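Local coordinates for OBCA, Oxalate Biosynthetic Component A (Burkholderia glumae, PDB 4NNB), which belongs to the TIM-barrel clan of proteins and carries an additional N-terminal family domain, with a magnesium ion bound in the model, at residues A[4-9]-A[509-514]; A[444-449]-A[465-470]. All blocks are in the same frame, centred on the assembly; numbering follows the deposited sequence.

Interaction 1: A[4-9]-A[509-514]; sequences TSLYIT and RGATIL
Tyr7 and Leu514 come closest at their CB atoms, 4.4 Å apart, and the phenol ring is carried off from 509-514: its CG lies between the backbone N and the carbonyl carbon (chi1 63°). The ring's aromatic neighbour is instead Phe523 of helix 516-523, in a T-shaped stack, with Val519 and Val222 also touching the Tyr7 side chain. Across the contact itself the flat groups are peptides. Leu6 N donates to Thr512 O at 3.0 Å, and Leu514 N returns a bond to Leu6 O at 2.9 Å, the two-way grip of parallel strands; each donor sits a little over 20° out of its acceptor's carbonyl plane. Leu6 O has further company: Ile513 CA makes a CA-H...O contact at 3.4 Å, and Leu514 CG also packs against the oxygen. On one face of this short ladder, the side chain of Ser5 touches those of Thr512 and Leu514, its OG lying 3.6 Å from Thr512 CB and its CB 3.9 Å from Leu514 CD2. The other face carries Leu6 and Ile513. Leu6 CD1 reaches Ala511 CB, and the tip of Ile8, CD1, comes to Ile513 CG2 at 4.3 Å. Helix 495-507 touches Ile8 and Ile513, while Leu463 of helix 458-465 meets Leu6. Gly510 is the C-prime residue of the Schellman motif that ends helix 495-507, and the chain runs from there into the pairing. Further along, a water accepts from Ile8 N and donates to Leu514 O, 2.7 Å away, continuing the link beyond the last direct bond between the segments. The chemistry is therefore mostly backbone: two direct hydrogen bonds and a water bridge set the alignment, light apolar contacts fill in around them, and no charged pair crosses between the segments.

Interaction 2: A[444-449]-A[465-470]; sequences SKISIL and LGLDGI
Leu467 wedges its forked end against two isoleucines of strand 444-449. One prong, CD1, presses on Ile448 CB at 3.5 Å and lies close to CG2 as well, the two side chains crossing at about a right angle; the other, CD2, rests on Ile446 CG2 at 3.9 Å. In Ile448, CG1 stands anti to the backbone N (chi1 -173°) and CG2 between the backbone N and the carbonyl carbon, and CB and CG2 are what meet the leucine's CD1. The root of the leucine, CB, sits against Ile446 O. A second fit is made by Ser447 over Gly469: with no side chain on the glycine, the serine hydroxyl settles directly above the backbone, OG 3.3 Å from Gly469 CA, and the strands close to a CA-CA distance of 4.1 Å. Asp468 supplies the polar bump. Its OD2 takes the Ile446 N-H at 2.9 Å, an almost straight bond arriving on the anti side of the carboxylate, and also forms a salt bridge with Arg438. Lys445 crosses this side chain at about a right angle, laying CD 3.6 Å from Asp468 CG. NZ is only a long salt-bridge partner of OD1, but a water joins them, accepting from NZ and donating to OD1 at 2.7 Å. Asp468 N returns a bond to Ile446 O, so the residue holds the same isoleucine by both side chain and backbone; Gly469 N adds a weak bond to that oxygen. Ile448 N then donates to Gly469 O at 3.2 Å, from well above the carbonyl plane. These are the two parallel strands of a beta-alpha-beta unit connected through helix 458-465, whose Ala462 touches both Ile448 and Ile470. Helix 416-440 packs on Ile446 and Ile448, and strand 373-378 flanks 444-449 as its other neighbour in the sheet.

The two contacts lie about 10 Å apart, centre to centre, and interaction 2 is nested along the chain inside the loop that interaction 1 closes. They share one sheet: strand 5-10 is the parallel neighbour of strand 469-472, with Tyr7 N reaching Asp468 O and Thr9 N reaching Ile470 O in probable hydrogen bonds. The N-terminal strand thus fills the place between 469-472 and 222-229, closing a ring of parallel strands consistent with a TIM barrel, while the short, weakly bonded strand 512-513 pairs with the start of 5-10 as a branch from the ring. The strands on either side of 5-10 lead to the magnesium site, formed by His224, His226 and Glu475.

Interaction 1: A[4-9]-A[509-514]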
loop_
_atom_site.group_PDB
_atom_site.type_symbol
_atom_site.label_atom_id
_atom_site.label_comp_id
_atom_site.label_asym_id
_atom_site.label_seq_id
_atom_site.Cartn_x
_atom_site.Cartn_y
_atom_site.Cartn_z
ATOM N N THR A 4 -8.377 -25.045 -5.642
ATOM C CA THR A 4 -7.964 -24.819 -4.260
ATOM C C THR A 4 -8.982 -23.958 -3.500
ATOM O O THR A 4 -9.739 -23.194 -4.108
ATOM C CB THR A 4 -6.550 -24.169 -4.181
ATOM O OG1 THR A 4 -6.459 -23.072 -5.105
ATOM C CG2 THR A 4 -5.456 -25.195 -4.512
ATOM N N SER A 5 -9.026 -24.121 -2.178
ATOM C CA SER A 5 -9.678 -23.150 -1.305
ATOM C C SER A 5 -8.637 -22.076 -1.010
ATOM O O SER A 5 -7.438 -22.354 -1.055
ATOM C CB SER A 5 -10.132 -23.800 0.002
ATOM O OG SER A 5 -11.252 -24.640 -0.203
ATOM N N LEU A 6 -9.076 -20.852 -0.728
ATOM C CA LEU A 6 -8.120 -19.761 -0.528
ATOM C C LEU A 6 -8.418 -18.886 0.684
ATOM O O LEU A 6 -9.570 -18.751 1.112
ATOM C CB LEU A 6 -8.015 -18.890 -1.779
ATOM C CG LEU A 6 -7.311 -19.485 -2.996
ATOM C CD1 LEU A 6 -8.306 -20.165 -3.917
ATOM C CD2 LEU A 6 -6.578 -18.398 -3.743
ATOM N N TYR A 7 -7.374 -18.291 1.248
ATOM C CA TYR A 7 -7.598 -17.290 2.278
ATOM C C TYR A 7 -7.081 -15.939 1.794
ATOM O O TYR A 7 -6.107 -15.868 1.044
ATOM C CB TYR A 7 -7.011 -17.704 3.636
ATOM C CG TYR A 7 -5.507 -17.882 3.673
ATOM C CD1 TYR A 7 -4.677 -16.861 4.123
ATOM C CD2 TYR A 7 -4.919 -19.081 3.285
ATOM C CE1 TYR A 7 -3.293 -17.025 4.169
ATOM C CE2 TYR A 7 -3.546 -19.252 3.319
ATOM C CZ TYR A 7 -2.738 -18.221 3.768
ATOM O OH TYR A 7 -1.369 -18.391 3.809
ATOM N N ILE A 8 -7.769 -14.875 2.194
ATOM C CA ILE A 8 -7.380 -13.533 1.797
ATOM C C ILE A 8 -6.620 -12.914 2.947
ATOM O O ILE A 8 -7.079 -12.942 4.089
ATOM C CB ILE A 8 -8.601 -12.652 1.441
ATOM C CG1 ILE A 8 -9.330 -13.242 0.223
ATOM C CG2 ILE A 8 -8.171 -11.192 1.171
ATOM C CD1 ILE A 8 -10.712 -12.623 -0.059
ATOM N N THR A 9 -5.438 -12.386 2.640
ATOM C CA THR A 9 -4.726 -11.537 3.586
ATOM C C THR A 9 -5.000 -10.061 3.289
ATOM O O THR A 9 -4.818 -9.602 2.166
ATOM C CB THR A 9 -3.195 -11.801 3.559
ATOM O OG1 THR A 9 -2.932 -13.122 4.065
ATOM C CG2 THR A 9 -2.460 -10.778 4.454
ATOM N N ARG A 509 -15.316 -17.518 -9.803
ATOM C CA ARG A 509 -14.583 -18.558 -10.525
ATOM C C ARG A 509 -14.654 -19.880 -9.785
ATOM O O ARG A 509 -13.833 -20.767 -10.006
ATOM C CB ARG A 509 -13.120 -18.167 -10.721
ATOM C CG ARG A 509 -12.914 -16.729 -11.120
ATOM C CD ARG A 509 -12.418 -16.574 -12.540
ATOM N NE ARG A 509 -11.846 -15.244 -12.716
ATOM C CZ ARG A 509 -10.567 -15.011 -12.983
ATOM N NH1 ARG A 509 -10.139 -13.762 -13.110
ATOM N NH2 ARG A 509 -9.723 -16.028 -13.139
ATOM N N GLY A 510 -15.631 -20.004 -8.894
ATOM C CA GLY A 510 -15.835 -21.242 -8.169
ATOM C C GLY A 510 -14.782 -21.553 -7.122
ATOM O O GLY A 510 -14.506 -22.718 -6.847
ATOM N N ALA A 511 -14.197 -20.518 -6.522
ATOM C CA ALA A 511 -13.289 -20.736 -5.404
ATOM C C ALA A 511 -14.035 -20.586 -4.089
ATOM O O ALA A 511 -15.031 -19.868 -4.008
ATOM C CB ALA A 511 -12.095 -19.778 -5.467
ATOM N N THR A 512 -13.552 -21.279 -3.066
ATOM C CA THR A 512 -14.066 -21.135 -1.712
ATOM C C THR A 512 -13.152 -20.175 -0.939
ATOM O O THR A 512 -11.940 -20.163 -1.157
ATOM C CB THR A 512 -14.091 -22.500 -0.996
ATOM O OG1 THR A 512 -14.820 -23.443 -1.794
ATOM C CG2 THR A 512 -14.740 -22.391 0.382
ATOM N N ILE A 513 -13.735 -19.373 -0.051
ATOM C CA ILE A 513 -12.973 -18.445 0.774
ATOM C C ILE A 513 -13.011 -18.899 2.224
ATOM O O ILE A 513 -14.077 -18.947 2.827
ATOM C CB ILE A 513 -13.554 -17.022 0.714
ATOM C CG1 ILE A 513 -13.665 -16.529 -0.733
ATOM C CG2 ILE A 513 -12.710 -16.065 1.550
ATOM C CD1 ILE A 513 -12.339 -16.435 -1.436
ATOM N N LEU A 514 -11.847 -19.213 2.787
ATOM C CA LEU A 514 -11.750 -19.618 4.190
ATOM C C LEU A 514 -11.871 -18.438 5.152
ATOM O O LEU A 514 -11.373 -17.342 4.873
ATOM C CB LEU A 514 -10.428 -20.345 4.429
ATOM C CG LEU A 514 -10.149 -21.478 3.443
ATOM C CD1 LEU A 514 -8.740 -21.997 3.590
ATOM C CD2 LEU A 514 -11.160 -22.616 3.621
HETATM O O HOH W 1 -10.164 -15.221 3.712
#

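Interaction 2: A[444-449]-A[465-470]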
loop_
_atom_site.group_PDB
_atom_site.type_symbol
_atom_site.label_atom_id
_atom_site.label_comp_id
_atom_site.label_asym_id
_atom_site.label_seq_id
_atom_site.Cartn_x
_atom_site.Cartn_y
_atom_site.Cartn_z
ATOM N N SER A 444 2.697 -26.852 3.250
ATOM C CA SER A 444 2.950 -25.422 3.135
ATOM C C SER A 444 1.750 -24.697 2.574
ATOM O O SER A 444 0.874 -25.317 1.959
ATOM C CB SER A 444 4.131 -25.173 2.208
ATOM O OG SER A 444 3.846 -25.610 0.886
ATOM N N LYS A 445 1.720 -23.378 2.775
ATOM C CA LYS A 445 0.673 -22.526 2.217
ATOM C C LYS A 445 1.340 -21.317 1.591
ATOM O O LYS A 445 2.095 -20.603 2.260
ATOM C CB LYS A 445 -0.307 -22.090 3.312
ATOM C CG LYS A 445 -1.065 -23.248 3.975
ATOM C CD LYS A 445 -1.939 -23.989 2.963
ATOM C CE LYS A 445 -2.632 -25.196 3.601
ATOM N NZ LYS A 445 -3.318 -26.029 2.557
ATOM N N ILE A 446 1.079 -21.097 0.306
ATOM C CA ILE A 446 1.742 -20.035 -0.423
ATOM C C ILE A 446 0.700 -19.036 -0.931
ATOM O O ILE A 446 -0.257 -19.408 -1.635
ATOM C CB ILE A 446 2.548 -20.610 -1.598
ATOM C CG1 ILE A 446 3.543 -21.671 -1.087
ATOM C CG2 ILE A 446 3.276 -19.507 -2.374
ATOM C CD1 ILE A 446 4.339 -22.351 -2.199
ATOM N N SER A 447 0.888 -17.772 -0.563
ATOM C CA SER A 447 0.032 -16.697 -1.057
ATOM C C SER A 447 0.809 -15.813 -2.016
ATOM O O SER A 447 2.040 -15.922 -2.122
ATOM C CB SER A 447 -0.514 -15.866 0.105
ATOM O OG SER A 447 -1.329 -16.646 0.955
ATOM N N ILE A 448 0.088 -14.943 -2.719
ATOM C CA ILE A 448 0.714 -13.973 -3.609
ATOM C C ILE A 448 0.185 -12.553 -3.383
ATOM O O ILE A 448 -0.987 -12.362 -3.047
ATOM C CB ILE A 448 0.533 -14.379 -5.087
ATOM C CG1 ILE A 448 1.335 -13.460 -6.015
ATOM C CG2 ILE A 448 -0.963 -14.410 -5.473
ATOM C CD1 ILE A 448 1.493 -14.002 -7.458
ATOM N N LEU A 449 1.066 -11.568 -3.542
ATOM C CA LEU A 449 0.649 -10.179 -3.634
ATOM C C LEU A 449 1.179 -9.641 -4.933
ATOM O O LEU A 449 2.130 -10.199 -5.504
ATOM C CB LEU A 449 1.190 -9.344 -2.460
ATOM C CG LEU A 449 2.691 -9.049 -2.387
ATOM C CD1 LEU A 449 3.092 -7.812 -3.188
ATOM C CD2 LEU A 449 3.116 -8.897 -0.923
ATOM N N LEU A 465 -1.435 -21.032 -10.532
ATOM C CA LEU A 465 -0.279 -21.563 -9.812
ATOM C C LEU A 465 -0.700 -22.540 -8.732
ATOM O O LEU A 465 0.142 -23.216 -8.134
ATOM C CB LEU A 465 0.536 -20.429 -9.187
ATOM C CG LEU A 465 1.354 -19.590 -10.157
ATOM C CD1 LEU A 465 1.901 -18.334 -9.464
ATOM C CD2 LEU A 465 2.482 -20.415 -10.791
ATOM N N GLY A 466 -2.003 -22.610 -8.474
ATOM C CA GLY A 466 -2.511 -23.461 -7.415
ATOM C C GLY A 466 -2.226 -22.903 -6.035
ATOM O O GLY A 466 -2.099 -23.656 -5.055
ATOM N N LEU A 467 -2.143 -21.576 -5.944
ATOM C CA LEU A 467 -1.817 -20.933 -4.672
ATOM C C LEU A 467 -2.927 -21.059 -3.633
ATOM O O LEU A 467 -4.092 -21.271 -3.968
ATOM C CB LEU A 467 -1.443 -19.467 -4.883
ATOM C CG LEU A 467 -0.181 -19.280 -5.720
ATOM C CD1 LEU A 467 0.352 -17.854 -5.605
ATOM C CD2 LEU A 467 0.905 -20.294 -5.319
ATOM N N ASP A 468 -2.548 -20.920 -2.368
ATOM C CA ASP A 468 -3.470 -21.056 -1.256
ATOM C C ASP A 468 -4.047 -19.741 -0.764
ATOM O O ASP A 468 -4.930 -19.731 0.089
ATOM C CB ASP A 468 -2.748 -21.726 -0.102
ATOM C CG ASP A 468 -2.095 -23.007 -0.524
ATOM O OD1 ASP A 468 -2.814 -24.016 -0.615
ATOM O OD2 ASP A 468 -0.881 -22.999 -0.792
ATOM N N GLY A 469 -3.556 -18.631 -1.286
ATOM C CA GLY A 469 -4.003 -17.353 -0.770
ATOM C C GLY A 469 -3.671 -16.194 -1.668
ATOM O O GLY A 469 -2.815 -16.301 -2.545
ATOM N N ILE A 470 -4.356 -15.075 -1.440
ATOM C CA ILE A 470 -4.102 -13.834 -2.154
ATOM C C ILE A 470 -4.138 -12.694 -1.142
ATOM O O ILE A 470 -4.998 -12.668 -0.258
ATOM C CB ILE A 470 -5.177 -13.576 -3.243
ATOM C CG1 ILE A 470 -5.042 -14.581 -4.382
ATOM C CG2 ILE A 470 -5.063 -12.152 -3.827
ATOM C CD1 ILE A 470 -6.213 -14.511 -5.368
HETATM O O HOH W 2 -1.955 -26.483 0.029
HETATM O O HOH W 3 -3.247 -14.654 1.750
#